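Local coordinates for importin subunit beta-1 (Saccharomyces cerevisiae, PDB 5OWU), which carries cargo proteins into the nucleus together with importin alpha, which binds their classical nuclear localization signals, at residues G352-Q356 / M391-S395. Residue numbers count along the deposited sequence, not the author numbering.
Sequences GACLQ and MAFGS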
# COMPACT_ATOMS: atom_id res chain seq x y z
N GLY A 352 20.08 -0.83 -7.74
CA GLY A 352 19.39 -1.87 -8.48
C GLY A 352 17.94 -1.53 -8.77
O GLY A 352 17.45 -1.69 -9.91
N ALA A 353 17.21 -1.06 -7.76
CA ALA A 353 15.82 -0.67 -7.99
C ALA A 353 15.74 0.44 -9.03
O ALA A 353 14.86 0.44 -9.90
CB ALA A 353 15.17 -0.24 -6.67
N CYS A 354 16.65 1.41 -8.94
CA CYS A 354 16.66 2.50 -9.90
C CYS A 354 16.90 1.98 -11.31
O CYS A 354 16.21 2.35 -12.26
CB CYS A 354 17.72 3.53 -9.51
SG CYS A 354 17.68 5.01 -10.52
N LEU A 355 17.89 1.09 -11.46
CA LEU A 355 18.17 0.50 -12.76
C LEU A 355 16.93 -0.17 -13.33
O LEU A 355 16.65 -0.05 -14.54
CB LEU A 355 19.32 -0.51 -12.63
CG LEU A 355 19.79 -1.19 -13.90
CD1 LEU A 355 20.29 -0.16 -14.93
CD2 LEU A 355 20.90 -2.18 -13.56
N GLN A 356 16.16 -0.88 -12.49
CA GLN A 356 14.95 -1.51 -13.00
C GLN A 356 13.93 -0.47 -13.45
O GLN A 356 13.23 -0.67 -14.45
CB GLN A 356 14.36 -2.43 -11.94
CG GLN A 356 15.32 -3.54 -11.55
CD GLN A 356 14.78 -4.43 -10.44
OE1 GLN A 356 13.57 -4.58 -10.29
NE2 GLN A 356 15.68 -5.02 -9.67
N MET A 391 23.10 -9.03 -11.11
CA MET A 391 22.10 -8.07 -10.65
C MET A 391 21.66 -7.16 -11.79
O MET A 391 20.46 -6.91 -11.98
CB MET A 391 22.65 -7.25 -9.48
CG MET A 391 21.65 -6.22 -8.92
SD MET A 391 20.14 -6.98 -8.26
CE MET A 391 19.10 -5.54 -8.17
N ALA A 392 22.62 -6.64 -12.55
CA ALA A 392 22.29 -5.74 -13.66
C ALA A 392 21.52 -6.48 -14.75
O ALA A 392 20.48 -6.00 -15.25
CB ALA A 392 23.58 -5.13 -14.22
N PHE A 393 21.98 -7.69 -15.10
CA PHE A 393 21.30 -8.43 -16.16
C PHE A 393 19.85 -8.71 -15.76
O PHE A 393 18.93 -8.45 -16.54
CB PHE A 393 22.02 -9.73 -16.47
CG PHE A 393 21.54 -10.38 -17.73
CD1 PHE A 393 20.47 -11.24 -17.70
CD2 PHE A 393 22.15 -10.10 -18.94
CE1 PHE A 393 20.02 -11.83 -18.87
CE2 PHE A 393 21.70 -10.68 -20.10
CZ PHE A 393 20.63 -11.55 -20.07
N GLY A 394 19.65 -9.22 -14.55
CA GLY A 394 18.29 -9.46 -14.09
C GLY A 394 17.47 -8.19 -14.04
O GLY A 394 16.27 -8.21 -14.31
N SER A 395 18.12 -7.07 -13.72
CA SER A 395 17.42 -5.79 -13.61
C SER A 395 16.98 -5.22 -14.96
O SER A 395 16.19 -4.27 -14.95
CB SER A 395 18.29 -4.76 -12.90
OG SER A 395 18.40 -5.06 -11.52
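Successive HEAT repeats meet here: 352-356 belongs to helix 347-362 of repeat 8, and 391-395 to helix 383-395 of repeat 9. Their local axes run in nearly the same sense, crossing at -32°, and approach to 9.3 Å, as expected for equivalent helices of neighbouring repeats in an alpha-solenoid. S395 has the most surface covered, 70 Å² of the 250 Å² buried. Its CA-to-CB bond points toward 352-356, and its CA is 5.0 Å from the CA of Q356, the shortest CA-CA distance between the segments. With chi1 at -72° (m), its hydroxyl turns back along its own helix and donates to M391 O, 2.8 Å from S395 OG. With its proton used there, OG accepts from Q356 NE2, an amide nitrogen that can only donate.

L355, with 49 Å² covered, supplies the apolar part: its CD2 lies 3.7 Å from S395 CB and 4.0 Å from A392 CB. L330 of helix 317-332 touches both L355 and A392, joining this layer to the other helix of repeat 8. G352 lets the M391 methyl come close, CE to CA at 3.7 Å; a CB on G352 would clash with it. W433 of helix 425-442 packs against Q356, M391 and S395. The one hydrogen bond across the two segments runs from Q356 NE2 to S395 OG, 3.3 Å long with an N-H...O angle of 143°.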